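Local coordinates for beta-porphyranase A (Bacteroides plebeius, PDB 4AW7), which hydrolyses the red-algal polysaccharide porphyran at linkages between beta-D-galactopyranose and alpha-L-galactopyranose-6-sulfate, releasing mostly a sulfated disaccharide, at residues Y197-E201 with V250-V254; K213-D217 with Y257-F262. One frame throughout, in Å; residues are numbered along the deposited sequence.

Both contacts lie in the loop and helices outside the curled parallel sheet of the catalytic beta/alpha barrel. The chain leaves strand 189-195 into the loop holding residues 197-201, then, past the short helix 206-210, forms helix 212-219 with residues 213-217. It runs back through strand 225-233 before helix 245-262 provides both second partners. Interaction 1 closes 48 intervening residues when 250-254 meets the loop, and interaction 2 closes 39 when 257-262 meets helix 212-219. The two spans therefore cross instead of nesting. With centres 12 Å apart, they show how one helix can serve two neighbours: its middle holds the loop following one strand, its C-terminal end helix 212-219.

Interaction 1 of 2, residues Y197-E201 with V250-V254; sequences YPAWE and VLDMV. With K (potassium ion), chain F.
Trp-200 lays its indole against residues 250-254, overlapping Val-250, Met-253 and Val-254. The anchoring bond runs from Trp-200 NE1 to Val-250 O, 2.9 Å long and nearly straight at 166°. The oxygen lies in the indole plane and receives the donor on a lone pair, in the plane of its own carbonyl. Chi1 of -55° sets CG opposite the carbonyl carbon of Trp-200, and from there the ring extends to the helix. Met-253 has an extended side chain that slides past the indole in the opposite direction, bringing Met-253 SD within 3.7 Å of Trp-200 CD1 in an oblique Met-aromatic contact. At the six-membered ring, Trp-200 CZ2 meets CG2 of Val-254 at 4.0 Å. CG1 of Val-250 does double duty: it lies 3.7 Å from Trp-200 NE1 and equally near CB of Pro-198. Replacing this tryptophan with an alanine would probably leave Val-250 O without its indole donor and open a gap beside Met-253 and Val-254. One residue before Pro-198, Tyr-197 O binds a potassium ion at 3.1 Å, together with the hydroxyls of Tyr-193 and Tyr-207. Trp-208 meets the indole edge-to-face, and strand 546-555 touches Val-250 through Phe-548. The Pro-198 side chain is about 6 Å from that of the substrate-binding His-229, so this loop lies close to the substrate-binding cleft. Chemically, one directional bond inside a buried, otherwise apolar contact suggests that the N-H helps set the rotation of the indole, while the rest is van der Waals packing.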
ATOM      1  N   TYR A 197     -12.200   3.419   3.807  1.00 12.16           N
ATOM      2  CA  TYR A 197     -12.931   2.251   4.452  1.00 12.00           C
ATOM      3  C   TYR A 197     -13.106   1.213   3.359  1.00 10.31           C
ATOM      4  O   TYR A 197     -14.175   1.116   2.751  1.00 11.19           O
ATOM      5  CB  TYR A 197     -14.299   2.658   5.086  1.00 13.17           C
ATOM      6  CG  TYR A 197     -15.168   1.519   5.606  1.00 13.22           C
ATOM      7  CD1 TYR A 197     -14.760   0.768   6.716  1.00 14.61           C
ATOM      8  CD2 TYR A 197     -16.427   1.236   5.042  1.00 13.02           C
ATOM      9  CE1 TYR A 197     -15.555  -0.236   7.240  1.00 15.09           C
ATOM     10  CE2 TYR A 197     -17.231   0.200   5.566  1.00 12.96           C
ATOM     11  CZ  TYR A 197     -16.794  -0.522   6.653  1.00 13.72           C
ATOM     12  OH  TYR A 197     -17.561  -1.576   7.177  1.00 14.07           O
ATOM     13  N   PRO A 198     -12.077   0.420   3.039  1.00  9.65           N
ATOM     14  CA  PRO A 198     -12.109  -0.421   1.828  1.00  9.05           C
ATOM     15  C   PRO A 198     -12.806  -1.768   2.096  1.00  8.85           C
ATOM     16  O   PRO A 198     -12.254  -2.856   1.850  1.00  8.55           O
ATOM     17  CB  PRO A 198     -10.630  -0.571   1.511  1.00  9.41           C
ATOM     18  CG  PRO A 198      -9.964  -0.561   2.833  1.00  9.66           C
ATOM     19  CD  PRO A 198     -10.717   0.499   3.616  1.00 10.24           C
ATOM     20  N   ALA A 199     -14.021  -1.679   2.622  1.00  8.71           N
ATOM     21  CA  ALA A 199     -14.834  -2.834   3.014  1.00  8.57           C
ATOM     22  C   ALA A 199     -15.618  -3.355   1.826  1.00  7.74           C
ATOM     23  O   ALA A 199     -16.863  -3.342   1.802  1.00  8.76           O
ATOM     24  CB  ALA A 199     -15.734  -2.473   4.211  1.00 10.57           C
ATOM     25  N   TRP A 200     -14.909  -3.784   0.781  1.00  8.18           N
ATOM     26  CA  TRP A 200     -15.522  -4.202  -0.469  1.00  7.47           C
ATOM     27  C   TRP A 200     -16.667  -5.176  -0.240  1.00  7.92           C
ATOM     28  O   TRP A 200     -17.717  -5.126  -0.939  1.00  8.68           O
ATOM     29  CB  TRP A 200     -14.501  -4.822  -1.405  1.00  8.65           C
ATOM     30  CG  TRP A 200     -13.286  -3.982  -1.741  1.00  7.81           C
ATOM     31  CD1 TRP A 200     -12.102  -4.505  -2.198  1.00  7.51           C
ATOM     32  CD2 TRP A 200     -13.113  -2.536  -1.757  1.00  7.68           C
ATOM     33  NE1 TRP A 200     -11.219  -3.506  -2.471  1.00  7.66           N
ATOM     34  CE2 TRP A 200     -11.807  -2.285  -2.223  1.00  7.50           C
ATOM     35  CE3 TRP A 200     -13.908  -1.433  -1.417  1.00  7.63           C
ATOM     36  CZ2 TRP A 200     -11.281  -0.989  -2.318  1.00  7.09           C
ATOM     37  CZ3 TRP A 200     -13.377  -0.160  -1.520  1.00  8.27           C
ATOM     38  CH2 TRP A 200     -12.076   0.049  -1.952  1.00  8.20           C
ATOM     39  N   GLU A 201     -16.460  -6.099   0.683  1.00  8.60           N
ATOM     40  CA  GLU A 201     -17.396  -7.157   1.005  1.00  8.95           C
ATOM     41  C   GLU A 201     -18.695  -6.695   1.661  1.00  8.43           C
ATOM     42  O   GLU A 201     -19.640  -7.506   1.705  1.00  9.58           O
ATOM     43  CB  GLU A 201     -16.718  -8.170   1.948  1.00  8.85           C
ATOM     44  CG  GLU A 201     -16.479  -7.746   3.412  1.00  9.50           C
ATOM     45  CD  GLU A 201     -15.319  -6.792   3.671  1.00 10.06           C
ATOM     46  OE1 GLU A 201     -14.622  -6.359   2.747  1.00  9.55           O
ATOM     47  OE2 GLU A 201     -15.069  -6.490   4.843  1.00 12.14           O
ATOM     48  N   VAL A 250      -8.054  -6.687  -0.707  1.00  6.97           N
ATOM     49  CA  VAL A 250      -8.522  -5.342  -1.020  1.00  7.12           C
ATOM     50  C   VAL A 250      -7.833  -4.818  -2.292  1.00  6.95           C
ATOM     51  O   VAL A 250      -8.493  -4.303  -3.211  1.00  7.41           O
ATOM     52  CB  VAL A 250      -8.278  -4.401   0.183  1.00  7.19           C
ATOM     53  CG1 VAL A 250      -8.356  -2.932  -0.243  1.00  8.85           C
ATOM     54  CG2 VAL A 250      -9.297  -4.711   1.298  1.00  8.21           C
ATOM     55  N   LEU A 251      -6.506  -4.948  -2.320  1.00  6.52           N
ATOM     56  CA  LEU A 251      -5.760  -4.443  -3.460  1.00  6.94           C
ATOM     57  C   LEU A 251      -5.874  -5.335  -4.682  1.00  6.74           C
ATOM     58  O   LEU A 251      -5.990  -4.840  -5.805  1.00  7.50           O
ATOM     59  CB  LEU A 251      -4.287  -4.193  -3.071  1.00  7.20           C
ATOM     60  CG  LEU A 251      -4.063  -3.201  -1.927  1.00  6.90           C
ATOM     61  CD1 LEU A 251      -2.572  -3.083  -1.683  1.00  8.84           C
ATOM     62  CD2 LEU A 251      -4.704  -1.847  -2.173  1.00  9.22           C
ATOM     63  N   ASP A 252      -5.918  -6.649  -4.474  1.00  7.17           N
ATOM     64  CA  ASP A 252      -6.157  -7.548  -5.591  1.00  8.10           C
ATOM     65  C   ASP A 252      -7.486  -7.263  -6.286  1.00  7.34           C
ATOM     66  O   ASP A 252      -7.567  -7.396  -7.503  1.00  8.12           O
ATOM     67  CB  ASP A 252      -6.142  -9.015  -5.148  1.00  7.70           C
ATOM     68  CG  ASP A 252      -4.762  -9.618  -5.022  1.00  7.84           C
ATOM     69  OD1 ASP A 252      -3.751  -8.878  -4.991  1.00  7.93           O
ATOM     70  OD2 ASP A 252      -4.664 -10.882  -4.982  1.00  8.68           O
ATOM     71  N   MET A 253      -8.520  -6.865  -5.545  1.00  7.67           N
ATOM     72  CA  MET A 253      -9.805  -6.624  -6.210  1.00  7.73           C
ATOM     73  C   MET A 253      -9.753  -5.442  -7.153  1.00  7.78           C
ATOM     74  O   MET A 253     -10.339  -5.450  -8.233  1.00  8.62           O
ATOM     75  CB  MET A 253     -10.937  -6.465  -5.229  1.00  7.86           C
ATOM     76  CG  MET A 253     -12.306  -6.671  -5.853  1.00  9.34           C
ATOM     77  SD  MET A 253     -13.591  -6.869  -4.577  1.00  9.12           S
ATOM     78  CE  MET A 253     -14.976  -7.375  -5.628  1.00 10.00           C
ATOM     79  N   VAL A 254      -9.071  -4.387  -6.695  1.00  7.53           N
ATOM     80  CA  VAL A 254      -8.874  -3.185  -7.547  1.00  8.42           C
ATOM     81  C   VAL A 254      -8.151  -3.579  -8.840  1.00  8.21           C
ATOM     82  O   VAL A 254      -8.562  -3.196  -9.927  1.00  9.05           O
ATOM     83  CB  VAL A 254      -8.179  -2.056  -6.782  1.00  7.81           C
ATOM     84  CG1 VAL A 254      -7.849  -0.884  -7.683  1.00  8.41           C
ATOM     85  CG2 VAL A 254      -9.004  -1.626  -5.586  1.00  9.11           C
TER
HETATM   86  K     K F1616     -14.106   3.581   0.886  0.50 23.32           K

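Interaction 2 of 2, residues K213-D217 with Y257-F262; sequences KMFID and YSYIKF
Ile-216 enters the 257-262 end of helix 245-262 as a knob, settling among Tyr-257, Ser-258, Lys-261 and Phe-262. This is the tight part of the contact. Ile-216 CG2 lies 3.8 Å from CD2 of Tyr-257 and 3.9 Å from CE2 of Phe-262, while CD1 reaches the edge of the tyrosine ring. Phe-226 of strand 225-233 touches Ile-216, Ser-258 and Phe-262 from the barrel side. The rim, centred on Asp-217, is polar and more open to solvent. Asp-217 OD1 takes a short 2.5 Å bond from Tyr-257 OH through the syn lone pair, the carboxylate turned 67° from the ring. Lys-261 NZ approaches Asp-217 OD1 from above the carboxylate plane, at 3.1 Å, completing a salt bridge. Asp-217 OD2 is paired with Lys-213 NZ at 2.8 Å, and a bend at chi4 (-74°) swings that ammonium group back to the carboxylate. Packing is looser at exposed Lys-261, whose NZ a water joins to Asp-217 O. The two helix segments run in similar directions, their axes 11.0 Å apart and crossing at -32°. An apolar knob with a salt-bridge network on its solvent side, joining helices that follow successive parallel strands, fits the outer helical layer of a beta/alpha barrel.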
ATOM      1  N   LYS A 213     -16.194   0.165  -7.293  1.00  8.92           N
ATOM      2  CA  LYS A 213     -16.575  -0.198  -8.674  1.00  9.76           C
ATOM      3  C   LYS A 213     -17.139   1.000  -9.397  1.00  9.79           C
ATOM      4  O   LYS A 213     -16.776   1.272 -10.554  1.00  9.84           O
ATOM      5  CB  LYS A 213     -17.583  -1.327  -8.692  1.00 10.36           C
ATOM      6  CG  LYS A 213     -17.803  -1.865 -10.076  1.00 13.73           C
ATOM      7  CD  LYS A 213     -18.907  -2.943 -10.150  1.00 16.02           C
ATOM      8  CE  LYS A 213     -19.257  -3.324 -11.566  1.00 22.24           C
ATOM      9  NZ  LYS A 213     -20.037  -2.247 -12.190  1.00 22.98           N
ATOM     10  N   MET A 214     -18.022   1.736  -8.709  1.00  9.46           N
ATOM     11  CA  MET A 214     -18.625   2.912  -9.301  1.00 10.32           C
ATOM     12  C   MET A 214     -17.565   3.949  -9.654  1.00  9.84           C
ATOM     13  O   MET A 214     -17.601   4.537 -10.738  1.00 10.45           O
ATOM     14  CB  MET A 214     -19.686   3.471  -8.355  1.00 10.55           C
ATOM     15  CG  MET A 214     -20.452   4.692  -8.898  1.00 12.21           C
ATOM     16  SD  MET A 214     -19.685   6.268  -8.576  1.00 13.35           S
ATOM     17  CE  MET A 214     -20.144   6.485  -6.836  1.00 14.99           C
ATOM     18  N   PHE A 215     -16.575   4.139  -8.774  1.00  9.50           N
ATOM     19  CA  PHE A 215     -15.477   5.048  -9.070  1.00  8.86           C
ATOM     20  C   PHE A 215     -14.702   4.634 -10.300  1.00  9.14           C
ATOM     21  O   PHE A 215     -14.434   5.459 -11.201  1.00  9.57           O
ATOM     22  CB  PHE A 215     -14.540   5.172  -7.857  1.00  9.05           C
ATOM     23  CG  PHE A 215     -13.451   6.159  -8.070  1.00  8.38           C
ATOM     24  CD1 PHE A 215     -13.702   7.510  -7.965  1.00  9.02           C
ATOM     25  CD2 PHE A 215     -12.157   5.754  -8.426  1.00  8.92           C
ATOM     26  CE1 PHE A 215     -12.721   8.442  -8.243  1.00  9.35           C
ATOM     27  CE2 PHE A 215     -11.179   6.691  -8.694  1.00  9.54           C
ATOM     28  CZ  PHE A 215     -11.468   8.040  -8.609  1.00  8.97           C
ATOM     29  N   ILE A 216     -14.328   3.362 -10.361  1.00  8.32           N
ATOM     30  CA  ILE A 216     -13.604   2.861 -11.506  1.00  9.72           C
ATOM     31  C   ILE A 216     -14.421   3.031 -12.788  1.00 10.08           C
ATOM     32  O   ILE A 216     -13.891   3.450 -13.821  1.00 11.15           O
ATOM     33  CB  ILE A 216     -13.130   1.413 -11.295  1.00  8.56           C
ATOM     34  CG1 ILE A 216     -12.094   1.366 -10.153  1.00  9.57           C
ATOM     35  CG2 ILE A 216     -12.538   0.833 -12.573  1.00 11.18           C
ATOM     36  CD1 ILE A 216     -11.715  -0.030  -9.690  1.00 11.11           C
ATOM     37  N   ASP A 217     -15.713   2.736 -12.730  1.00  9.84           N
ATOM     38  CA  ASP A 217     -16.569   2.851 -13.918  1.00 11.21           C
ATOM     39  C   ASP A 217     -16.750   4.291 -14.375  1.00 11.94           C
ATOM     40  O   ASP A 217     -16.732   4.579 -15.562  1.00 14.20           O
ATOM     41  CB  ASP A 217     -17.943   2.231 -13.612  1.00 11.19           C
ATOM     42  CG  ASP A 217     -17.914   0.733 -13.520  1.00 12.36           C
ATOM     43  OD1 ASP A 217     -16.977   0.083 -14.072  1.00 14.38           O
ATOM     44  OD2 ASP A 217     -18.873   0.177 -12.932  1.00 15.49           O
ATOM     45  N   TYR A 257     -10.426  -5.894 -11.171  1.00  9.65           N
ATOM     46  CA  TYR A 257     -11.460  -5.184 -11.919  1.00 10.74           C
ATOM     47  C   TYR A 257     -10.873  -4.232 -12.941  1.00 11.56           C
ATOM     48  O   TYR A 257     -11.401  -4.115 -14.053  1.00 12.42           O
ATOM     49  CB  TYR A 257     -12.439  -4.497 -10.988  1.00 11.10           C
ATOM     50  CG  TYR A 257     -13.638  -3.948 -11.711  1.00  9.98           C
ATOM     51  CD1 TYR A 257     -14.485  -4.794 -12.398  1.00 11.36           C
ATOM     52  CD2 TYR A 257     -13.903  -2.589 -11.727  1.00 10.85           C
ATOM     53  CE1 TYR A 257     -15.567  -4.300 -13.101  1.00 12.31           C
ATOM     54  CE2 TYR A 257     -14.992  -2.064 -12.409  1.00 10.85           C
ATOM     55  CZ  TYR A 257     -15.809  -2.924 -13.118  1.00 12.38           C
ATOM     56  OH  TYR A 257     -16.928  -2.443 -13.810  1.00 15.89           O
ATOM     57  N   SER A 258      -9.764  -3.585 -12.606  1.00 10.40           N
ATOM     58  CA  SER A 258      -9.108  -2.734 -13.575  0.50 10.20           C
ATOM     59  C   SER A 258      -8.699  -3.521 -14.823  1.00 11.44           C
ATOM     60  O   SER A 258      -8.881  -3.042 -15.922  1.00 11.86           O
ATOM     61  CB  SER A 258      -7.894  -2.051 -12.974  0.50  9.53           C
ATOM     62  OG  SER A 258      -8.261  -1.209 -11.907  0.50  7.07           O
ATOM     63  N   TYR A 259      -8.189  -4.728 -14.644  1.00 11.52           N
ATOM     64  CA  TYR A 259      -7.863  -5.565 -15.785  1.00 11.93           C
ATOM     65  C   TYR A 259      -9.086  -5.814 -16.667  1.00 12.44           C
ATOM     66  O   TYR A 259      -9.011  -5.738 -17.904  1.00 12.89           O
ATOM     67  CB  TYR A 259      -7.316  -6.879 -15.279  1.00 12.40           C
ATOM     68  CG  TYR A 259      -6.982  -7.844 -16.387  1.00 14.24           C
ATOM     69  CD1 TYR A 259      -5.821  -7.699 -17.093  1.00 15.47           C
ATOM     70  CD2 TYR A 259      -7.835  -8.899 -16.723  1.00 14.13           C
ATOM     71  CE1 TYR A 259      -5.472  -8.597 -18.118  1.00 17.44           C
ATOM     72  CE2 TYR A 259      -7.519  -9.802 -17.733  1.00 16.60           C
ATOM     73  CZ  TYR A 259      -6.329  -9.639 -18.431  1.00 16.70           C
ATOM     74  OH  TYR A 259      -5.990 -10.552 -19.394  1.00 23.46           O
ATOM     75  N   ILE A 260     -10.192  -6.161 -16.046  1.00 12.98           N
ATOM     76  CA  ILE A 260     -11.431  -6.395 -16.790  1.00 14.03           C
ATOM     77  C   ILE A 260     -11.915  -5.145 -17.511  1.00 14.12           C
ATOM     78  O   ILE A 260     -12.322  -5.198 -18.681  1.00 16.35           O
ATOM     79  CB  ILE A 260     -12.512  -6.972 -15.833  1.00 13.86           C
ATOM     80  CG1 ILE A 260     -12.130  -8.390 -15.446  1.00 14.90           C
ATOM     81  CG2 ILE A 260     -13.937  -6.918 -16.441  1.00 17.11           C
ATOM     82  CD1 ILE A 260     -12.998  -8.936 -14.301  1.00 16.43           C
ATOM     83  N   LYS A 261     -11.844  -3.997 -16.846  1.00 14.26           N
ATOM     84  CA  LYS A 261     -12.387  -2.767 -17.393  1.00 15.14           C
ATOM     85  C   LYS A 261     -11.510  -2.175 -18.506  1.00 14.88           C
ATOM     86  O   LYS A 261     -12.018  -1.644 -19.509  1.00 17.60           O
ATOM     87  CB  LYS A 261     -12.517  -1.728 -16.288  1.00 16.13           C
ATOM     88  CG  LYS A 261     -13.335  -0.563 -16.649  1.00 20.82           C
ATOM     89  CD  LYS A 261     -14.815  -0.899 -16.740  1.00 24.51           C
ATOM     90  CE  LYS A 261     -15.571   0.374 -16.979  1.00 25.50           C
ATOM     91  NZ  LYS A 261     -16.967   0.095 -17.147  1.00 26.53           N
ATOM     92  N   PHE A 262     -10.198  -2.186 -18.297  1.00 14.27           N
ATOM     93  CA  PHE A 262      -9.254  -1.451 -19.130  1.00 14.24           C
ATOM     94  C   PHE A 262      -8.389  -2.352 -20.002  1.00 15.72           C
ATOM     95  O   PHE A 262      -7.713  -1.852 -20.913  1.00 17.71           O
ATOM     96  CB  PHE A 262      -8.342  -0.548 -18.288  1.00 13.28           C
ATOM     97  CG  PHE A 262      -9.076   0.353 -17.360  1.00 12.60           C
ATOM     98  CD1 PHE A 262      -9.854   1.375 -17.855  1.00 13.63           C
ATOM     99  CD2 PHE A 262      -8.983   0.208 -15.987  1.00 11.77           C
ATOM    100  CE1 PHE A 262     -10.560   2.209 -17.037  1.00 13.51           C
ATOM    101  CE2 PHE A 262      -9.690   1.059 -15.155  1.00 12.92           C
ATOM    102  CZ  PHE A 262     -10.487   2.052 -15.680  1.00 12.71           C
TER
HETATM  103  O   HOH W   1     -17.393   2.892 -17.577  1.00 29.42           O